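Local atomic coordinates of putative phage endolysin (Salmonella enterica subsp. enterica serovar Typhimurium, PDB entry 4EVX), a protein that is probably a lysozyme of glycosyl hydrolase family 24, cleaving the beta-1,4 linkages between N-acetylmuramic acid and N-acetylglucosamine in bacterial peptidoglycan. Residues A[33-36]-A[37-41]; A[48-51]-A[52-56]; A[75-79]-A[80-84]. All coordinates share one frame; numbering follows the deposited sequence. Where two conformers were deposited one is given.

Interaction 1: A[33-36]-A[37-41]; sequences WVIG and YGHML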
loop_
_atom_site.group_PDB
_atom_site.type_symbol
_atom_site.label_atom_id
_atom_site.label_comp_id
_atom_site.label_asym_id
_atom_site.label_seq_id
_atom_site.Cartn_x
_atom_site.Cartn_y
_atom_site.Cartn_z
ATOM N N TRP A 33 -12.177 5.615 -22.687
ATOM C CA TRP A 33 -11.263 6.522 -23.371
ATOM C C TRP A 33 -10.271 7.116 -22.379
ATOM O O TRP A 33 -10.679 7.624 -21.342
ATOM C CB TRP A 33 -12.021 7.627 -24.069
ATOM C CG TRP A 33 -12.768 7.127 -25.273
ATOM C CD1 TRP A 33 -14.112 6.941 -25.374
ATOM C CD2 TRP A 33 -12.212 6.767 -26.540
ATOM N NE1 TRP A 33 -14.436 6.485 -26.630
ATOM C CE2 TRP A 33 -13.290 6.405 -27.380
ATOM C CE3 TRP A 33 -10.920 6.839 -27.097
ATOM C CZ2 TRP A 33 -13.106 6.030 -28.706
ATOM C CZ3 TRP A 33 -10.740 6.470 -28.423
ATOM C CH2 TRP A 33 -11.826 6.110 -29.222
ATOM N N VAL A 34 -8.990 7.111 -22.732
ATOM C CA VAL A 34 -7.904 7.646 -21.905
ATOM C C VAL A 34 -7.030 8.536 -22.750
ATOM O O VAL A 34 -6.879 8.274 -23.932
ATOM C CB VAL A 34 -7.099 6.466 -21.318
ATOM C CG1 VAL A 34 -5.941 6.922 -20.423
ATOM C CG2 VAL A 34 -8.016 5.515 -20.574
ATOM N N ILE A 35 -6.405 9.524 -22.139
ATOM C CA ILE A 35 -5.488 10.451 -22.803
ATOM C C ILE A 35 -4.486 11.019 -21.811
ATOM O O ILE A 35 -4.702 10.943 -20.594
ATOM C CB ILE A 35 -6.319 11.581 -23.459
ATOM C CG1 ILE A 35 -5.539 12.239 -24.648
ATOM C CG2 ILE A 35 -6.751 12.574 -22.405
ATOM C CD1 ILE A 35 -6.351 13.185 -25.526
ATOM N N GLY A 36 -3.418 11.612 -22.323
ATOM C CA GLY A 36 -2.424 12.262 -21.488
ATOM C C GLY A 36 -1.631 11.265 -20.672
ATOM O O GLY A 36 -1.122 10.256 -21.197
ATOM N N TYR A 37 -1.518 11.538 -19.363
ATOM C CA TYR A 37 -0.831 10.644 -18.461
ATOM C C TYR A 37 -1.867 9.735 -17.800
ATOM O O TYR A 37 -2.072 9.796 -16.596
ATOM C CB TYR A 37 -0.012 11.426 -17.384
ATOM C CG TYR A 37 1.080 12.307 -17.953
ATOM C CD1 TYR A 37 2.320 11.784 -18.292
ATOM C CD2 TYR A 37 0.876 13.666 -18.142
ATOM C CE1 TYR A 37 3.336 12.595 -18.782
ATOM C CE2 TYR A 37 1.888 14.492 -18.625
ATOM C CZ TYR A 37 3.123 13.956 -18.938
ATOM O OH TYR A 37 4.112 14.724 -19.519
ATOM N N GLY A 38 -2.530 8.926 -18.604
ATOM C CA GLY A 38 -3.494 7.985 -18.076
ATOM C C GLY A 38 -4.759 8.633 -17.568
ATOM O O GLY A 38 -5.410 8.102 -16.687
ATOM N N HIS A 39 -5.080 9.824 -18.066
ATOM C CA HIS A 39 -6.321 10.504 -17.662
ATOM C C HIS A 39 -7.590 9.900 -18.293
ATOM O O HIS A 39 -7.700 9.864 -19.525
ATOM C CB HIS A 39 -6.296 11.979 -18.034
ATOM C CG HIS A 39 -7.552 12.728 -17.640
ATOM N ND1 HIS A 39 -7.868 12.991 -16.276
ATOM C CD2 HIS A 39 -8.549 13.205 -18.414
ATOM C CE1 HIS A 39 -9.022 13.652 -16.308
ATOM N NE2 HIS A 39 -9.477 13.800 -17.553
HETATM N N MSE A 40 -8.550 9.441 -17.477
HETATM C CA MSE A 40 -9.773 8.917 -18.075
HETATM C C MSE A 40 -10.717 10.080 -18.434
HETATM O O MSE A 40 -11.095 10.862 -17.591
HETATM C CB MSE A 40 -10.453 7.910 -17.161
HETATM C CG MSE A 40 -11.393 7.025 -17.952
HETATM SE SE MSE A 40 -12.524 6.073 -16.803
HETATM C CE MSE A 40 -11.276 4.986 -16.003
ATOM N N LEU A 41 -11.110 10.164 -19.697
ATOM C CA LEU A 41 -11.985 11.218 -20.181
ATOM C C LEU A 41 -13.418 10.982 -19.666
ATOM O O LEU A 41 -13.792 9.853 -19.437
ATOM C CB LEU A 41 -11.932 11.266 -21.716
ATOM C CG LEU A 41 -10.620 11.800 -22.296
ATOM C CD1 LEU A 41 -10.551 11.498 -23.825
ATOM C CD2 LEU A 41 -10.479 13.298 -22.041
#
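The carbonyl oxygen His39 O is gripped twice from the facing strand: Ile35 N donates to it over 2.9 Å, and the alpha-carbon of Val34 adds a CA-H...O contact at 3.3 Å from Val34 CA to His39 O. This is the core of a tight beta hairpin, strand 34-35 running antiparallel to strand 39-40, consistent with the small beta region of phage lysozymes of this family. Ile35 and His39 form the hydrogen-bonded pair, completed by His39 N to Ile35 O at 2.8 Å. Val34 and Met40 form the next, non-hydrogen-bonded pair, beyond which Leu41 N reaches Trp33 O at 3.1 Å. Between the strands the chain reverses through Gly36, Tyr37 and Gly38. Both glycines have positive phi, and Gly38 N gives a weak bond to Gly36 O. The Tyr37 side chain packs on Ala55, Glu56 and Leu59 of helix 52-73. On one face of the hairpin, Ile35 CG2 comes up at the edge of the His39 ring, near its plane, and also meets Leu41 CD2 at 3.8 Å. The imidazole is fixed from outside the hairpin: ND1 is hydrogen-bonded to Asp62, and the ring stacks with Phe58. On the other face, selenomethionine Met40 packs on Pro75 of a second subunit. Val34 shares that face; its CG1, turned anti to the backbone N (chi1 -180°), lies over the end of the turn, 3.5 Å from Gly38 C.

Interaction 2: A[48-51]-A[52-56]; sequences TFIT and PDQAE
A capping box starts helix 52-73, with Thr51 at the N-cap and Gln54 three residues on exchanging hydrogen bonds between side chain and backbone. Thr51 OG1 accepts from Gln54 N at 3.0 Å. In return, Gln54 OE1 accepts from Thr51 N at 2.9 Å, along a straight N-H path (165°). That donor stands above the plane of the Gln54 carbonyl, 46° out of it. The Thr51 hydroxyl is brought beneath the helix end by chi1 of 71°, which sets OG1 between the backbone N and the carbonyl carbon while CG2 lies beside the N and approaches Gln54 OE1 at 3.7 Å. The Gln54 chain is extended beyond CG and crosses the Thr51 side chain obliquely, CG lying 3.3 Å from Thr51 OG1. The first regular helical bond follows directly, Ala55 N to Thr51 O at 2.9 Å. Just before the cap, Ile50 turns its side chain inward under the first turn: its CD1 touches Ala55 CB at 3.8 Å, and its CB backs the Gln54 amide oxygen. Ala55 also touches Leu21, and the Ile50 backbone is hydrogen-bonded to Leu23, so the helix start is tied to the preceding N-terminal loops. Pro52, the first helical residue, has no amide hydrogen needing a partner. The accepting groups of the box are a hydroxyl and a neutral amide, so neither bond depends on a side-chain charge, and protonation changes near neutral pH would probably leave it little affected.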
loop_
_atom_site.group_PDB
_atom_site.type_symbol
_atom_site.label_atom_id
_atom_site.label_comp_id
_atom_site.label_asym_id
_atom_site.label_seq_id
_atom_site.Cartn_x
_atom_site.Cartn_y
_atom_site.Cartn_z
ATOM N N THR A 48 -10.119 14.682 -29.077
ATOM C CA THR A 48 -9.353 13.538 -29.554
ATOM C C THR A 48 -7.880 13.752 -29.252
ATOM O O THR A 48 -7.172 12.782 -28.997
ATOM C CB THR A 48 -9.614 13.303 -31.035
ATOM O OG1 THR A 48 -11.012 13.093 -31.183
ATOM C CG2 THR A 48 -8.845 12.119 -31.586
ATOM N N PHE A 49 -7.396 14.982 -29.418
ATOM C CA PHE A 49 -6.013 15.334 -29.180
ATOM C C PHE A 49 -5.920 16.413 -28.103
ATOM O O PHE A 49 -6.799 17.285 -28.008
ATOM C CB PHE A 49 -5.327 15.834 -30.472
ATOM C CG PHE A 49 -5.305 14.835 -31.616
ATOM C CD1 PHE A 49 -4.234 13.965 -31.781
ATOM C CD2 PHE A 49 -6.317 14.818 -32.561
ATOM C CE1 PHE A 49 -4.217 13.044 -32.833
ATOM C CE2 PHE A 49 -6.296 13.906 -33.622
ATOM C CZ PHE A 49 -5.264 13.003 -33.730
ATOM N N ILE A 50 -4.804 16.426 -27.389
ATOM C CA ILE A 50 -4.457 17.472 -26.437
ATOM C C ILE A 50 -3.008 17.824 -26.574
ATOM O O ILE A 50 -2.244 17.080 -27.208
ATOM C CB ILE A 50 -4.773 17.114 -24.962
ATOM C CG1 ILE A 50 -3.961 15.864 -24.464
ATOM C CG2 ILE A 50 -6.263 17.017 -24.725
ATOM C CD1 ILE A 50 -4.134 15.501 -23.067
ATOM N N THR A 51 -2.640 18.945 -25.982
ATOM C CA THR A 51 -1.267 19.435 -25.896
ATOM C C THR A 51 -0.574 18.898 -24.653
ATOM O O THR A 51 -1.241 18.513 -23.671
ATOM C CB THR A 51 -1.221 20.945 -25.862
ATOM O OG1 THR A 51 -1.710 21.377 -24.591
ATOM C CG2 THR A 51 -2.002 21.577 -26.991
ATOM N N PRO A 52 0.772 18.946 -24.592
ATOM C CA PRO A 52 1.469 18.509 -23.373
ATOM C C PRO A 52 1.005 19.298 -22.126
ATOM O O PRO A 52 0.835 18.663 -21.081
ATOM C CB PRO A 52 2.940 18.772 -23.702
ATOM C CG PRO A 52 3.015 18.687 -25.165
ATOM C CD PRO A 52 1.736 19.317 -25.652
ATOM N N ASP A 53 0.779 20.644 -22.228
ATOM C CA ASP A 53 0.291 21.443 -21.080
ATOM C C ASP A 53 -1.072 20.985 -20.688
ATOM O O ASP A 53 -1.323 20.947 -19.518
ATOM C CB ASP A 53 0.239 22.971 -21.386
ATOM C CG ASP A 53 1.498 23.735 -20.981
ATOM O OD1 ASP A 53 2.578 23.086 -20.803
ATOM O OD2 ASP A 53 1.402 24.963 -20.795
ATOM N N GLN A 54 -1.968 20.645 -21.653
ATOM C CA GLN A 54 -3.292 20.119 -21.262
ATOM C C GLN A 54 -3.131 18.791 -20.549
ATOM O O GLN A 54 -3.803 18.545 -19.558
ATOM C CB GLN A 54 -4.189 19.967 -22.501
ATOM C CG GLN A 54 -4.588 21.355 -23.000
ATOM C CD GLN A 54 -5.043 21.366 -24.423
ATOM O OE1 GLN A 54 -4.996 20.359 -25.123
ATOM N NE2 GLN A 54 -5.493 22.504 -24.892
ATOM N N ALA A 55 -2.179 17.938 -20.989
ATOM C CA ALA A 55 -1.964 16.665 -20.305
ATOM C C ALA A 55 -1.441 16.880 -18.881
ATOM O O ALA A 55 -1.824 16.186 -17.953
ATOM C CB ALA A 55 -0.975 15.832 -21.060
ATOM N N GLU A 56 -0.559 17.864 -18.717
ATOM C CA GLU A 56 -0.023 18.164 -17.379
ATOM C C GLU A 56 -1.145 18.602 -16.456
ATOM O O GLU A 56 -1.230 18.149 -15.330
ATOM C CB GLU A 56 1.015 19.279 -17.431
ATOM C CG GLU A 56 1.811 19.481 -16.153
ATOM C CD GLU A 56 2.873 18.415 -15.927
ATOM O OE1 GLU A 56 3.216 17.694 -16.890
ATOM O OE2 GLU A 56 3.400 18.341 -14.796
#

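Interaction 3: A[75-79]-A[80-84]; sequences PELND and RFQRE
A local loop-to-helix contact joins the loop after helix 52-73 to the first turn of helix 80-94, with Asp79 set against Phe81 and Gln82, and Leu77 against Arg83. Asp79 OD1 takes two backbone amides of the first turn. Gln82 N reaches it at 3.2 Å from well above the carboxylate plane, and Phe81 N comes to it at 2.9 Å by a bent, weak bond. The main-chain oxygen Asp79 O accepts from Arg83 N at 3.1 Å, the donor lying in the carbonyl plane. Together these bonds make Asp79 the N-cap of helix 80-94. With CG anti to the backbone N (chi1 176°), the carboxylate swings under the open end of the helix, where its negative charge would suit the amide dipoles. Beside the cap, the Gln82 amide stacks against the Asp79 carboxylate, their planes 24° apart and the two chains crossing at about a right angle; Gln82 CG sits 3.8 Å from Asp79 CG. Both groups also have partners across an interface with a third subunit, another copy of the protein: Asp79 OD2 makes a salt bridge to Arg97 of that subunit, and Gln82 NE2 gives a hydrogen bond to its Ser92 O. Arg83 runs back along the loop, its chain bent at chi3 (85°), so that NH2 meets Leu77 O at 2.7 Å, at the guanidinium edge, in a weak bond. Its NE forms a salt bridge with Asp67 of helix 52-73. The aliphatic part of Arg83 slides past Leu77 in the opposite direction, its CG 3.9 Å from Leu77 CD2.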
loop_
_atom_site.group_PDB
_atom_site.type_symbol
_atom_site.label_atom_id
_atom_site.label_comp_id
_atom_site.label_asym_id
_atom_site.label_seq_id
_atom_site.Cartn_x
_atom_site.Cartn_y
_atom_site.Cartn_z
ATOM N N PRO A 75 -8.630 10.613 7.605
ATOM C CA PRO A 75 -8.762 11.969 8.147
ATOM C C PRO A 75 -7.648 12.451 9.090
ATOM O O PRO A 75 -7.382 13.651 9.155
ATOM C CB PRO A 75 -10.110 11.894 8.868
ATOM C CG PRO A 75 -10.311 10.450 9.154
ATOM C CD PRO A 75 -9.859 9.829 7.901
ATOM N N GLU A 76 -6.965 11.541 9.732
ATOM C CA GLU A 76 -5.904 11.907 10.654
ATOM C C GLU A 76 -4.537 11.900 9.991
ATOM O O GLU A 76 -3.561 12.254 10.653
ATOM C CB GLU A 76 -5.893 10.906 11.817
ATOM C CG GLU A 76 -7.208 10.833 12.545
ATOM C CD GLU A 76 -7.125 10.205 13.911
ATOM O OE1 GLU A 76 -7.447 9.006 14.047
ATOM O OE2 GLU A 76 -6.647 10.896 14.837
ATOM N N LEU A 77 -4.441 11.490 8.698
ATOM C CA LEU A 77 -3.158 11.360 8.071
ATOM C C LEU A 77 -2.696 12.730 7.634
ATOM O O LEU A 77 -3.213 13.287 6.653
ATOM C CB LEU A 77 -3.198 10.418 6.898
ATOM C CG LEU A 77 -1.890 10.213 6.172
ATOM C CD1 LEU A 77 -0.885 9.548 7.031
ATOM C CD2 LEU A 77 -2.091 9.423 4.948
ATOM N N ASN A 78 -1.704 13.250 8.336
ATOM C CA ASN A 78 -1.130 14.543 8.025
ATOM C C ASN A 78 0.266 14.446 7.375
ATOM O O ASN A 78 0.698 15.467 6.840
ATOM C CB ASN A 78 -1.052 15.421 9.287
ATOM C CG ASN A 78 -2.377 15.870 9.851
ATOM O OD1 ASN A 78 -2.522 15.992 11.079
ATOM N ND2 ASN A 78 -3.333 16.261 8.999
ATOM N N ASP A 79 0.948 13.269 7.374
ATOM C CA ASP A 79 2.314 13.160 6.838
ATOM C C ASP A 79 2.220 13.241 5.322
ATOM O O ASP A 79 1.696 12.316 4.716
ATOM C CB ASP A 79 2.961 11.850 7.341
ATOM C CG ASP A 79 4.338 11.497 6.818
ATOM O OD1 ASP A 79 4.707 11.995 5.767
ATOM O OD2 ASP A 79 5.067 10.713 7.505
ATOM N N ARG A 80 2.679 14.355 4.710
ATOM C CA ARG A 80 2.555 14.541 3.273
ATOM C C ARG A 80 3.323 13.502 2.480
ATOM O O ARG A 80 2.959 13.219 1.340
ATOM C CB ARG A 80 2.954 15.957 2.832
ATOM C CG ARG A 80 1.929 16.975 3.344
ATOM C CD ARG A 80 2.282 18.386 2.954
ATOM N NE ARG A 80 2.355 18.534 1.499
ATOM C CZ ARG A 80 2.983 19.512 0.849
ATOM N NH1 ARG A 80 3.604 20.480 1.519
ATOM N NH2 ARG A 80 3.022 19.514 -0.479
ATOM N N PHE A 81 4.387 12.950 3.044
ATOM C CA PHE A 81 5.118 11.889 2.356
ATOM C C PHE A 81 4.241 10.662 2.180
ATOM O O PHE A 81 4.172 10.074 1.078
ATOM C CB PHE A 81 6.391 11.549 3.148
ATOM C CG PHE A 81 7.373 10.533 2.574
ATOM C CD1 PHE A 81 7.404 10.238 1.206
ATOM C CD2 PHE A 81 8.367 9.998 3.366
ATOM C CE1 PHE A 81 8.311 9.302 0.704
ATOM C CE2 PHE A 81 9.304 9.119 2.852
ATOM C CZ PHE A 81 9.280 8.786 1.514
ATOM N N GLN A 82 3.611 10.258 3.267
ATOM C CA GLN A 82 2.703 9.099 3.202
ATOM C C GLN A 82 1.491 9.401 2.285
ATOM O O GLN A 82 1.082 8.508 1.549
ATOM C CB GLN A 82 2.240 8.723 4.572
ATOM C CG GLN A 82 3.347 8.119 5.468
ATOM C CD GLN A 82 2.924 7.901 6.893
ATOM O OE1 GLN A 82 1.787 8.174 7.305
ATOM N NE2 GLN A 82 3.879 7.621 7.745
ATOM N N ARG A 83 0.932 10.631 2.259
ATOM C CA ARG A 83 -0.120 10.953 1.309
ATOM C C ARG A 83 0.383 10.787 -0.139
ATOM O O ARG A 83 -0.255 10.159 -0.985
ATOM C CB ARG A 83 -0.629 12.395 1.512
ATOM C CG ARG A 83 -1.296 12.632 2.863
ATOM C CD ARG A 83 -1.543 14.134 3.041
ATOM N NE ARG A 83 -2.787 14.529 2.409
ATOM C CZ ARG A 83 -3.986 14.343 2.945
ATOM N NH1 ARG A 83 -5.068 14.710 2.292
ATOM N NH2 ARG A 83 -4.112 13.774 4.143
ATOM N N GLU A 84 1.560 11.331 -0.439
ATOM C CA GLU A 84 2.093 11.260 -1.789
ATOM C C GLU A 84 2.404 9.803 -2.175
ATOM O O GLU A 84 2.166 9.411 -3.350
ATOM C CB GLU A 84 3.300 12.161 -1.970
ATOM C CG GLU A 84 2.916 13.610 -1.992
ATOM C CD GLU A 84 3.922 14.593 -2.548
ATOM O OE1 GLU A 84 5.063 14.183 -2.858
ATOM O OE2 GLU A 84 3.548 15.790 -2.684
#

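In the fold
From the N terminus the three contacts come in series, none enclosing or crossing another. Interaction 1 closes the tight reversal of the hairpin 34-40, interaction 2 turns the following loop into helix 52-73, and interaction 3 ends the loop leaving that helix and begins helix 80-94. The first two touch, with centres about 10 Å apart: Ile35 CD1 packs on Ile50 CG1 at 3.7 Å, and Gly36 CA lies 3.9 Å from Ala55 CB, so the hairpin turn rests on the first turn of the helix. Interaction 3 lies across the chain's centre, about 30 Å from interaction 2 between centres, at the far end of helix 52-73, where the chain turns back into helix 80-94.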